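Local coordinates for ribulose-bisphosphate carboxylase (Alicyclobacillus acidocaldarius subsp. acidocaldarius, PDB 4NAS), which belongs to the ribulose-bisphosphate carboxylase large-chain family, joining an N-terminal alpha+beta domain to a catalytic domain of the TIM-barrel type, at residues L26-E31 with V60-V65; D191-A195 with L231-A236; I282-I286 with R318-H322. All blocks are in the same frame, centred on the assembly; numbering follows the deposited sequence.

Interaction 1 of 3, residues L26-E31 with V60-V65; sequences LEARAE and VEGIRV
A regular helix, 26-31, runs along strand 60-65, nearly antiparallel to it (151°), with an axial closest approach of 9.6 Å. CA atoms pair E27 with I63 at 7.8 Å and A30 with V60 at 6.3 Å, the tight end being where alanine faces the strand. The strand carries a classic beta bulge, E61 (-94/-28) and G62 both facing D79, so V60 and I63, three residues apart, both point at the helix. V60 (chi1 t) pushes CG2 into the dent beside A30, 3.6 Å from A30 CB and 3.4 Å from A30 O. I63 (m,t) is the larger bump: I63 CD1 is 4.0 Å from A30 CB, 3.9 Å from L26 O and 3.2 Å from E27 OE1, the E27 carboxylate flanking it. L26 (m,t) sets CD1 in the gap between I63 CG2 and V65 CG2, 4.1 Å from each, and reaches on to L19, V74 and A76. E31 borders V60, OE2 to CG2 3.9 Å. The CA-CB bond of R64 points away from the helix, and its guanidinium forms salt bridges with E77 and D79. No hydrogen bond crosses. This is helix-on-sheet packing on a largely antiparallel sheet, typical of the large chain's alpha+beta N-terminal domain.

Interaction 2 of 3, residues D191-A195 with L231-A236; sequences DRVRA and LAELGA
Segment 191-195 is helical throughout, with A195 N bonded to D191 O at 3.1 Å. Segment 231-236 starts in the last turn of helix 221-233 and then unwinds: G235 adopts positive phi (104/17) and closes a Schellman motif, with A236 N to L231 O at 3.1 Å and G235 N to A232 O at 2.9 Å. A side chain on G235 would collide with the carbonyl before it, and A236 (-55/140) then leads the chain out toward strand 238-242. CA atoms approach to 5.7 Å for V193 and A236 and to 6.4 Å for R194 and L234. V193 (chi1 t) is the central knob. V193 CG1 rests on the capping turn, 3.4 Å from L234 O, 3.4 Å from A236 N and 3.8 Å from L234 CB; V193 CG2 meets L231 CD2 at 4.0 Å and A236 CB at 4.1 Å. Beneath, V193, L231 and A236 all touch V215 of strand 214-216, so two successive barrel helices share one strand as their floor. Farther out, L234 (m,t) lies along R194, with CD1 over one face of the guanidinium and CD2 3.4 Å from R194 NE. R194 NH1 is held by D191 OD1 at 3.0 Å within its own helix, while R192 turns elsewhere, to D177 and Y213. No hydrogen bond or salt bridge links the two segments: cohesion is van der Waals and apolar, with the R194-D191 pair at the outer edge of the contact and an arginine whose flat face serves as a lid on leucine.

Interaction 3 of 3, residues I282-I286 with R318-H322; sequences IAADI and RLLQH
Segment 282-286 is extended through I282, has A283 at the N-cap and enters helix 284-295, with I286 N to A283 O at 3.0 Å; segment 318-322 is continuous helix within 313-324, with H322 N to R318 O at 2.9 Å. The backbones come very close, D285 CA to L319 CA being 4.2 Å, and D285 (chi1 p, chi2 -65°) points into the opposing helix. Along that helix, R318 comes first: its CB is 3.6 Å from D285 OD2, but the long m,t,t side chain leads away. R318 NH1 donates to a water at 3.0 Å, and this water lies a short 2.5 Å from D285 OD1; the same guanidinium forms a salt bridge with E314. L319 is next and supplies the tight backbone packing, with L319 N 3.5 Å from D285 CB and the two CB atoms 4.0 Å apart. L319 CD1 lies 4.1 Å from A284 O, and its side chain also packs on L288 and L311. L320 points away. One turn on from R318, H322 (chi1 m, chi2 -50°) brings its ring edge to the carboxylate, H322 NE2 donating to D285 OD2 at 3.0 Å with an N-H...O angle of 138°. H322 O accepts from R293, adding a second tie between these successive helices of the barrel domain. The two D285 oxygens thus take different partners: OD2 receives the imidazole directly, OD1 is bridged through water to an arginine, so a buried carboxylate finds polar partners where the two helices pack closely.

Overall arrangement
From the N terminus, interaction 1 closes first, returning strand 59-68 to helix 26-36 across 28 mostly helical and loop residues of the N-terminal domain. Interaction 2 follows in the catalytic domain, joining helices 189-207 and 221-233 on either side, in sequence, of strand 214-216; interaction 3 does likewise for helices 284-295 and 313-324 around strand 299-303. All three are in series, none nesting or crossing. Interactions 1 and 2 lie on opposite sides of the chain's centre, 53 Å between centres. Interaction 3 sits nearer interaction 1 (24 Å between centres), where strand 281-282 runs beside strand 108-114 of the N-terminal sheet.

Interaction 1 of 3, residues L26-E31 with V60-V65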
loop_
_atom_site.group_PDB
_atom_site.type_symbol
_atom_site.label_atom_id
_atom_site.label_comp_id
_atom_site.label_asym_id
_atom_site.label_seq_id
_atom_site.Cartn_x
_atom_site.Cartn_y
_atom_site.Cartn_z
ATOM N N LEU B 26 17.346 -10.766 20.941
ATOM C CA LEU B 26 16.843 -11.442 19.749
ATOM C C LEU B 26 15.872 -12.582 20.066
ATOM O O LEU B 26 14.807 -12.698 19.449
ATOM C CB LEU B 26 18.008 -11.969 18.912
ATOM C CG LEU B 26 18.739 -10.960 18.032
ATOM C CD1 LEU B 26 19.856 -11.649 17.271
ATOM C CD2 LEU B 26 17.777 -10.275 17.068
ATOM N N GLU B 27 16.247 -13.412 21.030
ATOM C CA GLU B 27 15.465 -14.594 21.374
ATOM C C GLU B 27 14.091 -14.216 21.936
ATOM O O GLU B 27 13.074 -14.758 21.512
ATOM C CB GLU B 27 16.237 -15.456 22.369
ATOM C CG GLU B 27 16.218 -16.948 22.041
ATOM C CD GLU B 27 17.122 -17.323 20.871
ATOM O OE1 GLU B 27 16.678 -18.114 20.012
ATOM O OE2 GLU B 27 18.279 -16.845 20.818
ATOM N N ALA B 28 14.060 -13.273 22.875
ATOM C CA ALA B 28 12.795 -12.773 23.414
ATOM C C ALA B 28 11.968 -12.031 22.352
ATOM O O ALA B 28 10.757 -12.219 22.254
ATOM C CB ALA B 28 13.041 -11.875 24.615
ATOM N N ARG B 29 12.621 -11.184 21.563
ATOM C CA ARG B 29 11.904 -10.430 20.547
ATOM C C ARG B 29 11.232 -11.371 19.552
ATOM O O ARG B 29 10.067 -11.180 19.215
ATOM C CB ARG B 29 12.823 -9.448 19.824
ATOM C CG ARG B 29 12.090 -8.601 18.809
ATOM C CD ARG B 29 12.964 -7.531 18.213
ATOM N NE ARG B 29 12.301 -6.893 17.084
ATOM C CZ ARG B 29 12.812 -5.894 16.373
ATOM N NH1 ARG B 29 14.002 -5.391 16.682
ATOM N NH2 ARG B 29 12.123 -5.387 15.352
ATOM N N ALA B 30 11.952 -12.410 19.124
ATOM C CA ALA B 30 11.380 -13.409 18.222
ATOM C C ALA B 30 10.186 -14.157 18.834
ATOM O O ALA B 30 9.169 -14.356 18.164
ATOM C CB ALA B 30 12.464 -14.392 17.730
ATOM N N GLU B 31 10.313 -14.572 20.094
ATOM C CA GLU B 31 9.220 -15.258 20.790
ATOM C C GLU B 31 7.979 -14.359 20.922
ATOM O O GLU B 31 6.843 -14.809 20.753
ATOM C CB GLU B 31 9.686 -15.746 22.174
ATOM C CG GLU B 31 8.781 -16.789 22.823
ATOM C CD GLU B 31 8.877 -18.166 22.168
ATOM O OE1 GLU B 31 7.972 -18.997 22.406
ATOM O OE2 GLU B 31 9.856 -18.426 21.429
ATOM N N VAL B 60 8.999 -19.688 16.399
ATOM C CA VAL B 60 10.255 -19.177 15.882
ATOM C C VAL B 60 10.977 -20.327 15.184
ATOM O O VAL B 60 11.281 -21.345 15.805
ATOM C CB VAL B 60 11.142 -18.600 16.997
ATOM C CG1 VAL B 60 12.474 -18.195 16.428
ATOM C CG2 VAL B 60 10.462 -17.406 17.664
ATOM N N GLU B 61 11.232 -20.175 13.887
ATOM C CA GLU B 61 11.836 -21.260 13.105
ATOM C C GLU B 61 13.354 -21.156 13.019
ATOM O O GLU B 61 14.046 -22.167 12.879
ATOM C CB GLU B 61 11.227 -21.332 11.701
ATOM C CG GLU B 61 9.738 -21.654 11.686
ATOM C CD GLU B 61 9.447 -23.129 11.895
ATOM O OE1 GLU B 61 9.267 -23.843 10.883
ATOM O OE2 GLU B 61 9.386 -23.573 13.064
ATOM N N GLY B 62 13.872 -19.935 13.104
ATOM C CA GLY B 62 15.311 -19.736 13.077
ATOM C C GLY B 62 15.748 -18.316 13.374
ATOM O O GLY B 62 15.044 -17.350 13.071
ATOM N N ILE B 63 16.915 -18.202 14.000
ATOM C CA ILE B 63 17.559 -16.918 14.255
ATOM C C ILE B 63 18.999 -16.990 13.765
ATOM O O ILE B 63 19.750 -17.854 14.197
ATOM C CB ILE B 63 17.598 -16.590 15.755
ATOM C CG1 ILE B 63 16.188 -16.633 16.360
ATOM C CG2 ILE B 63 18.270 -15.242 15.984
ATOM C CD1 ILE B 63 16.097 -16.001 17.710
ATOM N N ARG B 64 19.378 -16.087 12.867
ATOM C CA ARG B 64 20.705 -16.101 12.266
ATOM C C ARG B 64 21.366 -14.728 12.357
ATOM O O ARG B 64 20.917 -13.769 11.738
ATOM C CB ARG B 64 20.631 -16.534 10.798
ATOM C CG ARG B 64 20.068 -17.931 10.564
ATOM C CD ARG B 64 19.984 -18.246 9.079
ATOM N NE ARG B 64 18.994 -17.425 8.377
ATOM C CZ ARG B 64 17.693 -17.699 8.356
ATOM N NH1 ARG B 64 17.232 -18.767 9.001
ATOM N NH2 ARG B 64 16.853 -16.915 7.694
ATOM N N VAL B 65 22.447 -14.643 13.121
ATOM C CA VAL B 65 23.207 -13.408 13.214
ATOM C C VAL B 65 24.037 -13.232 11.944
ATOM O O VAL B 65 24.814 -14.112 11.577
ATOM C CB VAL B 65 24.131 -13.433 14.440
ATOM C CG1 VAL B 65 25.227 -12.404 14.302
ATOM C CG2 VAL B 65 23.333 -13.210 15.712
#

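Interaction 2 of 3, residues D191-A195 with L231-A236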
loop_
_atom_site.group_PDB
_atom_site.type_symbol
_atom_site.label_atom_id
_atom_site.label_comp_id
_atom_site.label_asym_id
_atom_site.label_seq_id
_atom_site.Cartn_x
_atom_site.Cartn_y
_atom_site.Cartn_z
ATOM N N ASP B 191 -14.057 5.500 -24.690
ATOM C CA ASP B 191 -13.942 6.089 -26.026
ATOM C C ASP B 191 -12.582 5.789 -26.667
ATOM O O ASP B 191 -12.476 5.647 -27.894
ATOM C CB ASP B 191 -14.187 7.601 -25.990
ATOM C CG ASP B 191 -15.663 7.956 -25.836
ATOM O OD1 ASP B 191 -16.527 7.067 -26.027
ATOM O OD2 ASP B 191 -15.955 9.133 -25.534
ATOM N N ARG B 192 -11.539 5.705 -25.841
ATOM C CA ARG B 192 -10.215 5.325 -26.330
ATOM C C ARG B 192 -10.191 3.889 -26.816
ATOM O O ARG B 192 -9.616 3.595 -27.865
ATOM C CB ARG B 192 -9.127 5.557 -25.270
ATOM C CG ARG B 192 -9.036 7.006 -24.834
ATOM C CD ARG B 192 -7.694 7.332 -24.195
ATOM N NE ARG B 192 -7.390 6.466 -23.060
ATOM C CZ ARG B 192 -7.747 6.715 -21.802
ATOM N NH1 ARG B 192 -8.470 7.789 -21.515
ATOM N NH2 ARG B 192 -7.387 5.877 -20.834
ATOM N N VAL B 193 -10.818 2.986 -26.072
ATOM C CA VAL B 193 -10.813 1.585 -26.483
ATOM C C VAL B 193 -11.512 1.451 -27.845
ATOM O O VAL B 193 -10.973 0.838 -28.768
ATOM C CB VAL B 193 -11.467 0.656 -25.432
ATOM C CG1 VAL B 193 -11.664 -0.746 -26.001
ATOM C CG2 VAL B 193 -10.621 0.615 -24.125
ATOM N N ARG B 194 -12.693 2.052 -27.966
ATOM C CA ARG B 194 -13.461 1.991 -29.214
ATOM C C ARG B 194 -12.658 2.516 -30.393
ATOM O O ARG B 194 -12.576 1.870 -31.433
ATOM C CB ARG B 194 -14.746 2.806 -29.104
ATOM C CG ARG B 194 -15.838 2.182 -28.256
ATOM C CD ARG B 194 -17.209 2.769 -28.613
ATOM N NE ARG B 194 -18.213 2.467 -27.595
ATOM C CZ ARG B 194 -18.378 3.172 -26.477
ATOM N NH1 ARG B 194 -17.612 4.227 -26.230
ATOM N NH2 ARG B 194 -19.312 2.825 -25.603
ATOM N N ALA B 195 -12.057 3.689 -30.209
ATOM C CA ALA B 195 -11.385 4.411 -31.286
ATOM C C ALA B 195 -10.089 3.745 -31.744
ATOM O O ALA B 195 -9.841 3.632 -32.951
ATOM C CB ALA B 195 -11.118 5.850 -30.872
ATOM N N LEU B 231 -14.756 -2.418 -20.307
ATOM C CA LEU B 231 -13.572 -2.186 -21.124
ATOM C C LEU B 231 -13.194 -3.442 -21.885
ATOM O O LEU B 231 -12.786 -3.370 -23.045
ATOM C CB LEU B 231 -12.384 -1.654 -20.283
ATOM C CG LEU B 231 -12.591 -0.261 -19.678
ATOM C CD1 LEU B 231 -11.446 0.185 -18.776
ATOM C CD2 LEU B 231 -12.841 0.780 -20.770
ATOM N N ALA B 232 -13.355 -4.591 -21.240
ATOM C CA ALA B 232 -13.153 -5.890 -21.897
ATOM C C ALA B 232 -14.156 -6.078 -23.035
ATOM O O ALA B 232 -13.785 -6.390 -24.167
ATOM C CB ALA B 232 -13.304 -7.019 -20.886
ATOM N N GLU B 233 -15.428 -5.886 -22.711
ATOM C CA GLU B 233 -16.516 -5.996 -23.684
ATOM C C GLU B 233 -16.308 -5.085 -24.898
ATOM O O GLU B 233 -16.705 -5.418 -26.008
ATOM C CB GLU B 233 -17.851 -5.689 -22.996
ATOM C CG GLU B 233 -18.266 -6.748 -21.970
ATOM C CD GLU B 233 -19.323 -6.262 -20.982
ATOM O OE1 GLU B 233 -19.745 -7.062 -20.117
ATOM O OE2 GLU B 233 -19.727 -5.082 -21.061
ATOM N N LEU B 234 -15.662 -3.944 -24.679
ATOM C CA LEU B 234 -15.410 -2.975 -25.746
ATOM C C LEU B 234 -14.186 -3.318 -26.582
ATOM O O LEU B 234 -13.915 -2.663 -27.596
ATOM C CB LEU B 234 -15.266 -1.567 -25.161
ATOM C CG LEU B 234 -16.595 -0.846 -24.937
ATOM C CD1 LEU B 234 -16.389 0.384 -24.068
ATOM C CD2 LEU B 234 -17.228 -0.486 -26.280
ATOM N N GLY B 235 -13.431 -4.326 -26.159
ATOM C CA GLY B 235 -12.343 -4.815 -26.989
ATOM C C GLY B 235 -10.941 -4.409 -26.575
ATOM O O GLY B 235 -10.011 -4.512 -27.370
ATOM N N ALA B 236 -10.782 -3.962 -25.333
ATOM C CA ALA B 236 -9.459 -3.690 -24.784
ATOM C C ALA B 236 -8.560 -4.928 -24.904
ATOM O O ALA B 236 -9.012 -6.047 -24.670
ATOM C CB ALA B 236 -9.583 -3.265 -23.297
#

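Interaction 3 of 3, residues I282-I286 with R318-H322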
loop_
_atom_site.group_PDB
_atom_site.type_symbol
_atom_site.label_atom_id
_atom_site.label_comp_id
_atom_site.label_asym_id
_atom_site.label_seq_id
_atom_site.Cartn_x
_atom_site.Cartn_y
_atom_site.Cartn_z
ATOM N N ILE B 282 9.685 -4.048 2.302
ATOM C CA ILE B 282 9.470 -5.387 1.790
ATOM C C ILE B 282 10.296 -5.549 0.523
ATOM O O ILE B 282 10.279 -4.657 -0.317
ATOM C CB ILE B 282 7.988 -5.567 1.401
ATOM C CG1 ILE B 282 7.071 -5.252 2.578
ATOM C CG2 ILE B 282 7.727 -6.973 0.911
ATOM C CD1 ILE B 282 5.620 -5.276 2.208
ATOM N N ALA B 283 10.995 -6.679 0.370
ATOM C CA ALA B 283 11.830 -6.934 -0.815
ATOM C C ALA B 283 11.088 -6.783 -2.146
ATOM O O ALA B 283 9.927 -7.186 -2.281
ATOM C CB ALA B 283 12.468 -8.312 -0.736
ATOM N N ALA B 284 11.775 -6.245 -3.143
ATOM C CA ALA B 284 11.139 -6.016 -4.431
ATOM C C ALA B 284 10.621 -7.280 -5.089
ATOM O O ALA B 284 9.620 -7.224 -5.770
ATOM C CB ALA B 284 12.049 -5.260 -5.374
ATOM N N ASP B 285 11.260 -8.430 -4.877
ATOM C CA ASP B 285 10.774 -9.633 -5.541
ATOM C C ASP B 285 9.423 -10.091 -4.987
ATOM O O ASP B 285 8.656 -10.793 -5.664
ATOM C CB ASP B 285 11.801 -10.764 -5.480
ATOM C CG ASP B 285 12.118 -11.165 -4.062
ATOM O OD1 ASP B 285 12.685 -10.320 -3.337
ATOM O OD2 ASP B 285 11.790 -12.304 -3.676
ATOM N N ILE B 286 9.135 -9.712 -3.749
ATOM C CA ILE B 286 7.869 -10.071 -3.143
ATOM C C ILE B 286 6.823 -9.115 -3.709
ATOM O O ILE B 286 5.785 -9.537 -4.208
ATOM C CB ILE B 286 7.929 -9.979 -1.594
ATOM C CG1 ILE B 286 8.895 -11.025 -1.025
ATOM C CG2 ILE B 286 6.498 -10.087 -0.951
ATOM C CD1 ILE B 286 9.187 -10.820 0.487
ATOM N N ARG B 318 15.188 -13.480 -8.227
ATOM C CA ARG B 318 14.108 -14.024 -7.393
ATOM C C ARG B 318 12.734 -13.630 -7.924
ATOM O O ARG B 318 11.759 -14.398 -7.831
ATOM C CB ARG B 318 14.234 -13.517 -5.960
ATOM C CG ARG B 318 15.397 -14.138 -5.201
ATOM C CD ARG B 318 15.477 -13.579 -3.753
ATOM N NE ARG B 318 16.637 -14.138 -3.058
ATOM C CZ ARG B 318 17.249 -13.569 -2.019
ATOM N NH1 ARG B 318 16.825 -12.412 -1.527
ATOM N NH2 ARG B 318 18.302 -14.160 -1.472
ATOM N N LEU B 319 12.672 -12.403 -8.432
ATOM C CA LEU B 319 11.472 -11.867 -9.063
ATOM C C LEU B 319 11.061 -12.755 -10.216
ATOM O O LEU B 319 9.918 -13.218 -10.255
ATOM C CB LEU B 319 11.668 -10.401 -9.493
ATOM C CG LEU B 319 10.373 -9.615 -9.799
ATOM C CD1 LEU B 319 10.582 -8.123 -9.702
ATOM C CD2 LEU B 319 9.778 -9.975 -11.164
ATOM N N LEU B 320 11.982 -12.992 -11.160
ATOM C CA LEU B 320 11.671 -13.816 -12.323
ATOM C C LEU B 320 11.225 -15.220 -11.915
ATOM O O LEU B 320 10.253 -15.767 -12.453
ATOM C CB LEU B 320 12.862 -13.901 -13.290
ATOM C CG LEU B 320 12.517 -14.612 -14.614
ATOM C CD1 LEU B 320 11.463 -13.831 -15.390
ATOM C CD2 LEU B 320 13.753 -14.835 -15.488
ATOM N N GLN B 321 11.940 -15.807 -10.967
ATOM C CA GLN B 321 11.581 -17.126 -10.492
ATOM C C GLN B 321 10.161 -17.112 -9.867
ATOM O O GLN B 321 9.422 -18.091 -9.970
ATOM C CB GLN B 321 12.635 -17.637 -9.508
ATOM C CG GLN B 321 12.490 -19.106 -9.156
ATOM C CD GLN B 321 12.677 -20.029 -10.357
ATOM O OE1 GLN B 321 13.224 -19.631 -11.393
ATOM N NE2 GLN B 321 12.221 -21.268 -10.222
ATOM N N HIS B 322 9.772 -16.005 -9.241
ATOM C CA HIS B 322 8.403 -15.924 -8.714
ATOM C C HIS B 322 7.381 -15.963 -9.848
ATOM O O HIS B 322 6.348 -16.627 -9.758
ATOM C CB HIS B 322 8.176 -14.663 -7.879
ATOM C CG HIS B 322 8.758 -14.722 -6.505
ATOM N ND1 HIS B 322 8.541 -15.776 -5.643
ATOM C CD2 HIS B 322 9.521 -13.834 -5.827
ATOM C CE1 HIS B 322 9.176 -15.550 -4.507
ATOM N NE2 HIS B 322 9.767 -14.370 -4.590
HETATM O O HOH W 1 14.112 -11.129 -1.402
#